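Local coordinates for protein putative xanthine dehydrogenase YAGS fad-binding subunit (Escherichia coli, PDB 5G5G) that probably oxidises aldehydes in the periplasm, holding the molybdenum centre and its pterin cytosine dinucleotide as one subunit of a molybdenum, iron-sulfur and flavin enzyme, at residues Leu289-Asp294 / Thr300-Glu305; Glu324-Gly329 / Pro356-Leu361; Val451-Glu454 / Thr458-Val461; Thr479-Leu484 / Glu489-His494. All blocks are in the same frame, centred on the assembly; numbering follows the deposited sequence. Where two conformers were deposited one is given.

Interaction 1: residues Leu289-Asp294 / Thr300-Glu305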
loop_
_atom_site.group_PDB
_atom_site.type_symbol
_atom_site.label_atom_id
_atom_site.label_comp_id
_atom_site.label_asym_id
_atom_site.label_seq_id
_atom_site.Cartn_x
_atom_site.Cartn_y
_atom_site.Cartn_z
ATOM N N LEU C 289 12.601 -26.146 7.767
ATOM C CA LEU C 289 11.995 -27.184 6.940
ATOM C C LEU C 289 13.007 -28.283 6.670
ATOM O O LEU C 289 14.125 -28.004 6.202
ATOM C CB LEU C 289 11.524 -26.587 5.622
ATOM C CG LEU C 289 10.131 -25.985 5.723
ATOM C CD1 LEU C 289 9.883 -24.997 4.596
ATOM C CD2 LEU C 289 9.074 -27.065 5.666
ATOM N N ARG C 290 12.609 -29.518 6.971
ATOM C CA ARG C 290 13.433 -30.691 6.709
ATOM C C ARG C 290 12.535 -31.646 5.906
ATOM O O ARG C 290 11.487 -32.096 6.416
ATOM C CB ARG C 290 13.917 -31.318 7.998
ATOM C CG ARG C 290 14.683 -30.329 8.880
ATOM C CD ARG C 290 14.812 -30.897 10.271
ATOM N NE ARG C 290 15.830 -31.881 10.284
ATOM C CZ ARG C 290 15.987 -32.836 11.224
ATOM N NH1 ARG C 290 15.122 -32.966 12.261
ATOM N NH2 ARG C 290 17.020 -33.671 11.131
ATOM N N ILE C 291 12.903 -31.893 4.653
ATOM C CA ILE C 291 12.098 -32.732 3.760
ATOM C C ILE C 291 12.978 -33.766 3.093
ATOM O O ILE C 291 14.004 -33.445 2.546
ATOM C CB ILE C 291 11.370 -31.931 2.672
ATOM C CG1 ILE C 291 10.799 -30.622 3.274
ATOM C CG2 ILE C 291 10.285 -32.791 2.042
ATOM C CD1 ILE C 291 10.059 -29.721 2.307
ATOM N N GLY C 292 12.525 -35.024 3.127
ATOM C CA GLY C 292 13.216 -36.108 2.466
ATOM C C GLY C 292 12.334 -36.880 1.536
ATOM O O GLY C 292 11.115 -36.999 1.785
ATOM N N ALA C 293 12.951 -37.407 0.480
ATOM C CA ALA C 293 12.265 -38.219 -0.520
ATOM C C ALA C 293 13.051 -39.488 -0.815
ATOM O O ALA C 293 14.246 -39.586 -0.537
ATOM C CB ALA C 293 12.105 -37.422 -1.815
ATOM N N ASP C 294 12.355 -40.460 -1.384
ATOM C CA ASP C 294 12.987 -41.697 -1.778
ATOM C C ASP C 294 13.685 -41.551 -3.138
ATOM O O ASP C 294 13.653 -40.458 -3.739
ATOM C CB ASP C 294 11.996 -42.874 -1.703
ATOM C CG ASP C 294 10.925 -42.872 -2.795
ATOM O OD1 ASP C 294 10.997 -42.154 -3.824
ATOM O OD2 ASP C 294 9.994 -43.692 -2.607
ATOM N N THR C 300 8.924 -38.821 1.686
ATOM C CA THR C 300 8.710 -39.765 2.766
ATOM C C THR C 300 8.736 -39.128 4.160
ATOM O O THR C 300 8.298 -39.765 5.123
ATOM C CB THR C 300 9.781 -40.840 2.740
ATOM O OG1 THR C 300 11.067 -40.225 2.808
ATOM C CG2 THR C 300 9.651 -41.663 1.443
ATOM N N ALA C 301 9.283 -37.917 4.262
ATOM C CA ALA C 301 9.513 -37.297 5.554
ATOM C C ALA C 301 9.381 -35.803 5.421
ATOM O O ALA C 301 10.028 -35.210 4.562
ATOM C CB ALA C 301 10.901 -37.689 6.057
ATOM N N ILE C 302 8.490 -35.168 6.196
ATOM C CA ILE C 302 8.327 -33.721 6.124
ATOM C C ILE C 302 8.181 -33.172 7.532
ATOM O O ILE C 302 7.362 -33.633 8.324
ATOM C CB ILE C 302 7.154 -33.275 5.206
ATOM C CG1 ILE C 302 7.056 -31.739 5.186
ATOM C CG2 ILE C 302 5.803 -33.917 5.609
ATOM C CD1 ILE C 302 6.234 -31.277 3.998
ATOM N N SER C 303 9.042 -32.229 7.866
ATOM C CA SER C 303 9.046 -31.550 9.145
ATOM C C SER C 303 9.031 -30.044 8.864
ATOM O O SER C 303 9.822 -29.522 8.029
ATOM C CB SER C 303 10.262 -31.904 9.979
ATOM O OG SER C 303 10.387 -31.069 11.164
ATOM N N HIS C 304 8.113 -29.330 9.522
ATOM C CA HIS C 304 8.052 -27.871 9.354
ATOM C C HIS C 304 7.804 -27.273 10.742
ATOM O O HIS C 304 6.797 -27.592 11.401
ATOM C CB HIS C 304 6.947 -27.511 8.395
ATOM C CG HIS C 304 6.935 -26.083 7.945
ATOM N ND1 HIS C 304 6.122 -25.664 6.918
ATOM C CD2 HIS C 304 7.602 -24.991 8.373
ATOM C CE1 HIS C 304 6.308 -24.371 6.718
ATOM N NE2 HIS C 304 7.184 -23.933 7.605
ATOM N N GLU C 305 8.757 -26.482 11.212
ATOM C CA GLU C 305 8.572 -25.741 12.476
ATOM C C GLU C 305 8.653 -24.257 12.153
ATOM O O GLU C 305 9.417 -23.858 11.291
ATOM C CB GLU C 305 9.592 -26.146 13.514
ATOM C CG GLU C 305 9.448 -27.585 13.946
ATOM C CD GLU C 305 10.357 -27.992 15.073
ATOM O OE1 GLU C 305 11.421 -27.379 15.265
ATOM O OE2 GLU C 305 9.984 -28.945 15.797
HETATM O O HOH W 1 12.458 -32.008 12.999
#

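Interaction 2: residues Glu324-Gly329 / Pro356-Leu361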
loop_
_atom_site.group_PDB
_atom_site.type_symbol
_atom_site.label_atom_id
_atom_site.label_comp_id
_atom_site.label_asym_id
_atom_site.label_seq_id
_atom_site.Cartn_x
_atom_site.Cartn_y
_atom_site.Cartn_z
ATOM N N GLU C 324 0.731 -29.698 6.489
ATOM C CA GLU C 324 0.015 -30.859 6.957
ATOM C C GLU C 324 -0.847 -31.461 5.873
ATOM O O GLU C 324 -1.282 -32.611 6.025
ATOM C CB GLU C 324 -0.885 -30.537 8.166
ATOM C CG GLU C 324 -0.025 -30.011 9.340
ATOM C CD GLU C 324 -0.776 -29.383 10.506
ATOM O OE1 GLU C 324 -2.033 -29.283 10.470
ATOM O OE2 GLU C 324 -0.077 -28.937 11.457
ATOM N N LEU C 325 -1.125 -30.721 4.818
ATOM C CA LEU C 325 -2.145 -31.131 3.811
ATOM C C LEU C 325 -1.677 -31.081 2.363
ATOM O O LEU C 325 -2.274 -31.741 1.495
ATOM C CB LEU C 325 -3.383 -30.194 3.920
ATOM C CG LEU C 325 -4.204 -30.423 5.163
ATOM C CD1 LEU C 325 -5.226 -29.300 5.374
ATOM C CD2 LEU C 325 -4.899 -31.762 5.161
ATOM N N LEU C 326 -0.658 -30.292 2.061
ATOM C CA LEU C 326 -0.364 -30.037 0.668
ATOM C C LEU C 326 0.302 -31.222 -0.033
ATOM O O LEU C 326 -0.127 -31.555 -1.117
ATOM C CB LEU C 326 0.457 -28.753 0.492
ATOM C CG LEU C 326 0.660 -28.206 -0.948
ATOM C CD1 LEU C 326 -0.637 -28.114 -1.732
ATOM C CD2 LEU C 326 1.305 -26.826 -0.897
ATOM N N TYR C 327 1.315 -31.864 0.556
ATOM C CA TYR C 327 2.032 -32.909 -0.152
ATOM C C TYR C 327 1.931 -34.236 0.586
ATOM O O TYR C 327 1.755 -34.256 1.790
ATOM C CB TYR C 327 3.489 -32.546 -0.383
ATOM C CG TYR C 327 3.624 -31.271 -1.162
ATOM C CD1 TYR C 327 3.267 -31.229 -2.467
ATOM C CD2 TYR C 327 4.111 -30.120 -0.557
ATOM C CE1 TYR C 327 3.364 -30.052 -3.217
ATOM C CE2 TYR C 327 4.251 -28.925 -1.306
ATOM C CZ TYR C 327 3.875 -28.902 -2.628
ATOM O OH TYR C 327 3.948 -27.754 -3.387
ATOM N N ALA C 328 1.960 -35.335 -0.177
ATOM C CA ALA C 328 2.014 -36.650 0.391
ATOM C C ALA C 328 3.314 -36.835 1.199
ATOM O O ALA C 328 4.303 -36.086 1.017
ATOM C CB ALA C 328 1.918 -37.722 -0.682
ATOM N N GLY C 329 3.259 -37.807 2.099
ATOM C CA GLY C 329 4.411 -38.215 2.929
ATOM C C GLY C 329 3.901 -38.913 4.166
ATOM O O GLY C 329 3.108 -38.315 4.902
ATOM N N PRO C 356 3.161 -16.692 4.564
ATOM C CA PRO C 356 4.569 -16.941 4.910
ATOM C C PRO C 356 4.955 -18.408 4.912
ATOM O O PRO C 356 6.113 -18.754 4.558
ATOM C CB PRO C 356 4.724 -16.280 6.294
ATOM C CG PRO C 356 3.330 -16.346 6.893
ATOM C CD PRO C 356 2.406 -16.136 5.718
ATOM N N GLY C 357 4.026 -19.301 5.231
ATOM C CA GLY C 357 4.352 -20.728 5.209
ATOM C C GLY C 357 4.745 -21.199 3.833
ATOM O O GLY C 357 5.717 -21.941 3.684
ATOM N N LEU C 358 3.962 -20.823 2.820
ATOM C CA LEU C 358 4.304 -21.159 1.425
ATOM C C LEU C 358 5.488 -20.385 0.924
ATOM O O LEU C 358 6.206 -20.882 0.053
ATOM C CB LEU C 358 3.087 -20.935 0.499
ATOM C CG LEU C 358 1.937 -21.909 0.795
ATOM C CD1 LEU C 358 0.646 -21.363 0.203
ATOM C CD2 LEU C 358 2.237 -23.266 0.177
ATOM N N MET C 359 5.728 -19.187 1.463
ATOM C CA MET C 359 6.966 -18.456 1.092
ATOM C C MET C 359 8.223 -19.306 1.421
ATOM O O MET C 359 9.192 -19.269 0.668
ATOM C CB MET C 359 7.056 -17.115 1.782
ATOM C CG MET C 359 6.182 -16.049 1.143
ATOM S SD MET C 359 5.926 -14.561 2.110
ATOM C CE MET C 359 7.408 -13.664 1.708
ATOM N N ALA C 360 8.147 -20.084 2.487
ATOM C CA ALA C 360 9.187 -21.050 2.857
ATOM C C ALA C 360 9.028 -22.410 2.149
ATOM O O ALA C 360 9.985 -22.872 1.519
ATOM C CB ALA C 360 9.228 -21.228 4.355
ATOM N N LEU C 361 7.880 -23.080 2.324
ATOM C CA LEU C 361 7.721 -24.414 1.826
ATOM C C LEU C 361 7.989 -24.533 0.324
ATOM O O LEU C 361 8.622 -25.518 -0.129
ATOM C CB LEU C 361 6.307 -24.973 2.160
ATOM C CG LEU C 361 5.924 -26.306 1.561
ATOM C CD1 LEU C 361 6.863 -27.382 2.140
ATOM C CD2 LEU C 361 4.481 -26.602 1.909
#

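Interaction 3: residues Val451-Glu454 / Thr458-Val461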
loop_
_atom_site.group_PDB
_atom_site.type_symbol
_atom_site.label_atom_id
_atom_site.label_comp_id
_atom_site.label_asym_id
_atom_site.label_seq_id
_atom_site.Cartn_x
_atom_site.Cartn_y
_atom_site.Cartn_z
ATOM N N VAL C 451 -34.388 -10.512 1.899
ATOM C CA VAL C 451 -34.624 -10.215 0.476
ATOM C C VAL C 451 -36.099 -9.870 0.303
ATOM O O VAL C 451 -36.972 -10.571 0.812
ATOM C CB VAL C 451 -34.257 -11.391 -0.422
ATOM C CG1 VAL C 451 -34.400 -11.018 -1.912
ATOM C CG2 VAL C 451 -32.836 -11.827 -0.145
ATOM N N HIS C 452 -36.358 -8.772 -0.383
ATOM C CA HIS C 452 -37.735 -8.291 -0.628
ATOM C C HIS C 452 -38.043 -8.275 -2.113
ATOM O O HIS C 452 -37.179 -7.846 -2.927
ATOM C CB HIS C 452 -37.920 -6.879 -0.204
ATOM C CG HIS C 452 -37.405 -6.557 1.153
ATOM N ND1 HIS C 452 -38.227 -6.541 2.256
ATOM C CD2 HIS C 452 -36.186 -6.175 1.583
ATOM C CE1 HIS C 452 -37.535 -6.158 3.314
ATOM N NE2 HIS C 452 -36.298 -5.917 2.930
ATOM N N LEU C 453 -39.229 -8.743 -2.476
ATOM C CA LEU C 453 -39.766 -8.502 -3.823
ATOM C C LEU C 453 -40.690 -7.305 -3.667
ATOM O O LEU C 453 -41.725 -7.394 -2.964
ATOM C CB LEU C 453 -40.542 -9.701 -4.367
ATOM C CG LEU C 453 -41.197 -9.525 -5.741
ATOM C CD1 LEU C 453 -40.131 -9.300 -6.817
ATOM C CD2 LEU C 453 -42.062 -10.715 -6.128
ATOM N N GLU C 454 -40.314 -6.209 -4.315
ATOM C CA GLU C 454 -41.037 -4.933 -4.218
ATOM C C GLU C 454 -42.262 -4.935 -5.159
ATOM O O GLU C 454 -42.327 -5.704 -6.091
ATOM C CB GLU C 454 -40.093 -3.756 -4.557
ATOM C CG GLU C 454 -38.758 -3.717 -3.786
ATOM C CD GLU C 454 -38.906 -3.366 -2.302
ATOM O OE1 GLU C 454 -40.017 -3.018 -1.854
ATOM O OE2 GLU C 454 -37.878 -3.422 -1.578
ATOM N N THR C 458 -38.921 -4.911 -8.631
ATOM C CA THR C 458 -37.505 -4.894 -8.269
ATOM C C THR C 458 -37.288 -5.696 -6.976
ATOM O O THR C 458 -38.242 -5.996 -6.242
ATOM C CB THR C 458 -36.989 -3.475 -8.038
ATOM O OG1 THR C 458 -37.682 -2.896 -6.932
ATOM C CG2 THR C 458 -37.159 -2.601 -9.308
ATOM N N VAL C 459 -36.022 -6.046 -6.719
ATOM C CA VAL C 459 -35.670 -6.916 -5.608
ATOM C C VAL C 459 -34.703 -6.114 -4.725
ATOM O O VAL C 459 -33.857 -5.353 -5.244
ATOM C CB VAL C 459 -35.044 -8.227 -6.114
ATOM C CG1 VAL C 459 -34.419 -9.019 -4.962
ATOM C CG2 VAL C 459 -36.077 -9.053 -6.852
ATOM N N THR C 460 -34.874 -6.206 -3.405
ATOM C CA THR C 460 -33.978 -5.520 -2.466
ATOM C C THR C 460 -33.287 -6.554 -1.568
ATOM O O THR C 460 -33.965 -7.347 -0.945
ATOM C CB THR C 460 -34.750 -4.516 -1.594
ATOM O OG1 THR C 460 -35.474 -3.607 -2.456
ATOM C CG2 THR C 460 -33.813 -3.746 -0.699
ATOM N N VAL C 461 -31.977 -6.550 -1.517
ATOM C CA VAL C 461 -31.212 -7.443 -0.656
ATOM C C VAL C 461 -30.607 -6.600 0.472
ATOM O O VAL C 461 -30.012 -5.579 0.183
ATOM C CB VAL C 461 -30.076 -8.123 -1.404
ATOM C CG1 VAL C 461 -29.186 -8.920 -0.465
ATOM C CG2 VAL C 461 -30.637 -9.011 -2.519
#

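Interaction 4: residues Thr479-Leu484 / Glu489-His494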
loop_
_atom_site.group_PDB
_atom_site.type_symbol
_atom_site.label_atom_id
_atom_site.label_comp_id
_atom_site.label_asym_id
_atom_site.label_seq_id
_atom_site.Cartn_x
_atom_site.Cartn_y
_atom_site.Cartn_z
ATOM N N THR C 479 -26.710 -13.240 -7.370
ATOM C CA THR C 479 -27.370 -14.363 -6.688
ATOM C C THR C 479 -28.866 -14.184 -6.593
ATOM O O THR C 479 -29.665 -15.040 -7.027
ATOM C CB THR C 479 -26.756 -14.620 -5.300
ATOM O OG1 THR C 479 -25.340 -14.867 -5.432
ATOM C CG2 THR C 479 -27.441 -15.808 -4.621
ATOM N N ALA C 480 -29.289 -13.018 -6.118
ATOM C CA ALA C 480 -30.700 -12.741 -6.060
ATOM C C ALA C 480 -31.381 -12.710 -7.441
ATOM O O ALA C 480 -32.472 -13.253 -7.628
ATOM C CB ALA C 480 -30.956 -11.466 -5.299
ATOM N N ALA C 481 -30.714 -12.080 -8.416
ATOM C CA ALA C 481 -31.248 -12.030 -9.755
ATOM C C ALA C 481 -31.460 -13.456 -10.311
ATOM O O ALA C 481 -32.473 -13.755 -10.960
ATOM C CB ALA C 481 -30.304 -11.230 -10.651
ATOM N N GLU C 482 -30.457 -14.312 -10.110
ATOM C CA GLU C 482 -30.516 -15.676 -10.583
ATOM C C GLU C 482 -31.685 -16.413 -9.961
ATOM O O GLU C 482 -32.434 -17.106 -10.656
ATOM C CB GLU C 482 -29.233 -16.433 -10.241
ATOM C CG GLU C 482 -29.152 -17.793 -10.926
ATOM C CD GLU C 482 -28.670 -17.695 -12.371
ATOM O OE1 GLU C 482 -27.530 -17.174 -12.579
ATOM O OE2 GLU C 482 -29.401 -18.147 -13.268
ATOM N N MET C 483 -31.824 -16.271 -8.649
ATOM C CA MET C 483 -32.869 -17.018 -7.905
ATOM C C MET C 483 -34.295 -16.585 -8.242
ATOM O O MET C 483 -35.214 -17.397 -8.215
ATOM C CB MET C 483 -32.609 -16.876 -6.422
ATOM C CG MET C 483 -31.352 -17.573 -5.936
ATOM S SD MET C 483 -31.388 -19.349 -6.106
ATOM C CE MET C 483 -32.568 -19.883 -4.864
ATOM N N LEU C 484 -34.472 -15.302 -8.540
ATOM C CA LEU C 484 -35.789 -14.717 -8.732
ATOM C C LEU C 484 -36.158 -14.537 -10.186
ATOM O O LEU C 484 -37.305 -14.215 -10.471
ATOM C CB LEU C 484 -35.920 -13.397 -7.936
ATOM C CG LEU C 484 -35.949 -13.681 -6.428
ATOM C CD1 LEU C 484 -35.599 -12.440 -5.661
ATOM C CD2 LEU C 484 -37.300 -14.172 -5.989
ATOM N N GLU C 489 -29.969 -5.564 -13.178
ATOM C CA GLU C 489 -30.133 -4.123 -12.931
ATOM C C GLU C 489 -31.406 -3.803 -12.096
ATOM O O GLU C 489 -31.598 -2.675 -11.657
ATOM C CB GLU C 489 -30.056 -3.302 -14.238
ATOM C CG GLU C 489 -31.102 -3.658 -15.255
ATOM C CD GLU C 489 -30.713 -4.821 -16.217
ATOM O OE1 GLU C 489 -29.756 -5.645 -15.942
ATOM O OE2 GLU C 489 -31.406 -4.891 -17.279
ATOM N N GLN C 490 -32.229 -4.814 -11.830
ATOM C CA GLN C 490 -33.407 -4.623 -10.995
ATOM C C GLN C 490 -33.215 -5.038 -9.531
ATOM O O GLN C 490 -34.189 -5.107 -8.754
ATOM C CB GLN C 490 -34.585 -5.378 -11.633
ATOM C CG GLN C 490 -35.227 -4.598 -12.786
ATOM C CD GLN C 490 -36.585 -5.146 -13.208
ATOM O OE1 GLN C 490 -37.405 -5.594 -12.379
ATOM N NE2 GLN C 490 -36.840 -5.105 -14.513
ATOM N N VAL C 491 -31.985 -5.325 -9.142
ATOM C CA VAL C 491 -31.705 -5.738 -7.787
ATOM C C VAL C 491 -30.929 -4.629 -7.083
ATOM O O VAL C 491 -29.905 -4.150 -7.598
ATOM C CB VAL C 491 -30.880 -7.035 -7.749
ATOM C CG1 VAL C 491 -30.657 -7.494 -6.327
ATOM C CG2 VAL C 491 -31.591 -8.144 -8.566
ATOM N N ALA C 492 -31.412 -4.219 -5.929
ATOM C CA ALA C 492 -30.682 -3.255 -5.102
ATOM C C ALA C 492 -30.084 -4.046 -3.980
ATOM O O ALA C 492 -30.723 -4.941 -3.486
ATOM C CB ALA C 492 -31.631 -2.191 -4.533
ATOM N N VAL C 493 -28.879 -3.702 -3.566
ATOM C CA VAL C 493 -28.193 -4.385 -2.475
ATOM C C VAL C 493 -27.661 -3.345 -1.484
ATOM O O VAL C 493 -26.917 -2.443 -1.881
ATOM C CB VAL C 493 -27.018 -5.211 -3.011
ATOM C CG1 VAL C 493 -26.264 -5.906 -1.878
ATOM C CG2 VAL C 493 -27.463 -6.200 -4.086
ATOM N N HIS C 494 -28.064 -3.505 -0.236
ATOM C CA HIS C 494 -27.678 -2.644 0.870
ATOM C C HIS C 494 -26.845 -3.488 1.825
ATOM O O HIS C 494 -27.304 -4.530 2.302
ATOM C CB HIS C 494 -28.912 -2.102 1.539
ATOM C CG HIS C 494 -29.829 -1.418 0.575
ATOM N ND1 HIS C 494 -29.418 -0.364 -0.215
ATOM C CD2 HIS C 494 -31.114 -1.660 0.230
ATOM C CE1 HIS C 494 -30.425 0.017 -0.998
ATOM N NE2 HIS C 494 -31.469 -0.746 -0.740
#

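Interaction 1: residues Leu289-Asp294 / Thr300-Glu305
L289 sets its methyl CD2 over one face of the H304 imidazole, with L289 CD2 3.6 Å from the H304 ring centroid and shifted toward the rim, a CH-pi contact. L289 was modelled in two conformers, and the contact is described for one of them. H304 has CG trans to its own N (chi1 -169°), which carries the ring out beside L289, and hydrogen bonds of ND1 with S323 OG and of NE2 with Q287 OE1 limit its rotation. With an alanine here, the L289 methyl would probably lose its flat support and S323 and Q287 would be left without this partner. On the same face I291 CG1 meets I302 CG1 at 4.3 Å.

The opposite face carries R290 and S303, whose CB atoms lie 4.2 Å apart. The R290 chain bends at chi3 (77°), and one water, in the plane of the guanidinium, links R290 NH1 and S303 OG, 2.9 Å from each; F169 adds a cation-pi contact to R290. Farther along, G292 O accepts from T300 N at 2.9 Å and from A301 N at 3.2 Å, both reaching it from one side of its plane. Two residues facing one in this way make a classic beta bulge, here within an antiparallel hairpin.

Interaction 2: residues Glu324-Gly329 / Pro356-Leu361
A small, buried, wholly apolar contact brings L326 and Y327, in the loop between strands 299-310 and 331-340, against L358 and L361 on helix 354-372. L326 supplies the central methyl: its CD2 lies 3.8 Å from L358 CD2, where the two side chains cross at about a right angle, and 4.2 Å from L361 CD2. L326 reaches this far because its CG extends trans to the backbone N (chi1 -170°), pointing the branched end at the helix. Y327 comes in beside it and meets L361 edge-on, with Y327 CE2 4.0 Å from L361 CD2 and that methyl close to the ring plane. One face of the same ring is taken by its neighbour, L326 CG lying 3.6 Å above the Y327 plane, so the two loop residues also pack on each other.

The polar end of the tyrosine is tied to the same helix, since Y327 OH hydrogen-bonds E362. R399 grips the carbonyls of L325 and L326, and F439 of strand 429-441 packs on L326. L361 also touches I291 of strand 285-293. The contact is thus typical of a helix lying on a beta-sheet with a strand-connecting loop packed against its flank, here in the molybdopterin cofactor-binding domain.

Interaction 3: residues Val451-Glu454 / Thr458-Val461
V451-E454 and T458-V461 pair as the two arms of a tight antiparallel beta hairpin, E454 and T458 facing each other where the chain turns. The backbone ladder has H452 and T460 as a hydrogen-bonded pair, H452 N to T460 O at 2.8 Å and T460 N to H452 O at 2.9 Å, and E454 N reaches T458 O at 2.8 Å.

Apolar contacts line the face of V451, L453, V459 and V461. V451 CG1 and V459 CG1 meet diagonally at 3.6 Å, each branch trans to its own backbone N, and L453 CD1 lies 4.1 Å from V459 CG2; helix 511-534 packs on V451, L453 and V461.

On the other face H452 turns its ring edge to T460 O, H452 CD2 lying 3.6 Å from it, while T567 and E462 bind ND1 and NE2. E454, two residues on, folds back at chi2 (-70°), bringing its carboxylate over T460 instead of away from the hairpin. An alanine in place of this glutamate would probably leave the T460 hydroxyl without its acceptor and R565, the glutamate's salt-bridge partner, without this carboxylate. The hydroxyl bond itself is short: T460 OG1 donates to the anti lone pair of E454 OE2 at 2.6 Å.

Interaction 4: residues Thr479-Leu484 / Glu489-His494
A beta-alpha-beta unit, running from strand 459-462 through helix 472-484 to strand 491-494, is closed by A480 and A481 of the helix meeting V491 at the start of the last strand. V491 carries the whole strand side of the contact with its two methyls. Its CG1 stands trans to the backbone N (chi1 -177°) and comes 4.1 Å from A480 CB, while CG2, on the other branch, lies 3.9 Å from A481 CB and 4.0 Å from A481 N. The fork of the valine therefore splits over two consecutive helix residues, one branch for each. Because both helix residues end at CB, the backbones come close, with the A481 CA to V491 CA distance only 6.6 Å.

Other apolar side chains extend the packing: A477, one turn earlier in the helix, touches V491 and V493, V461 of the neighbouring strand touches both A480 and V491, and L484 lies against V459. Elsewhere on the helix E482 accepts from the backbone nitrogens of K16, V17 and V18, and M483 packs on helix 511-534. Small residues on a helix seated against branched ones on the strand beneath give the close helix-on-sheet packing of a beta-alpha-beta crossover, built here on two adjacent parallel strands.

How the interactions relate
The four contacts form two pairs well apart in the subunit. Interactions 1 and 2, with centres about 10 Å apart, meet through helix 354-372, which the hairpin packs against and which bears L358 and L361; I291 CD1 is 4.0 Å from L361 CD1. Interactions 3 and 4 have centres about 7 Å apart and share a sheet, strand 491-494 extending the hairpin through V459 O to A492 N at 2.8 Å, probably a hydrogen bond. Interactions 1 and 3 lie on opposite sides of the chain's centre, about 55 Å apart between centres. The L358 side chain is about 14 Å from the dioxothiomolybdenum ion, and the V461 side chain about 13 Å from the pterin cytosine dinucleotide.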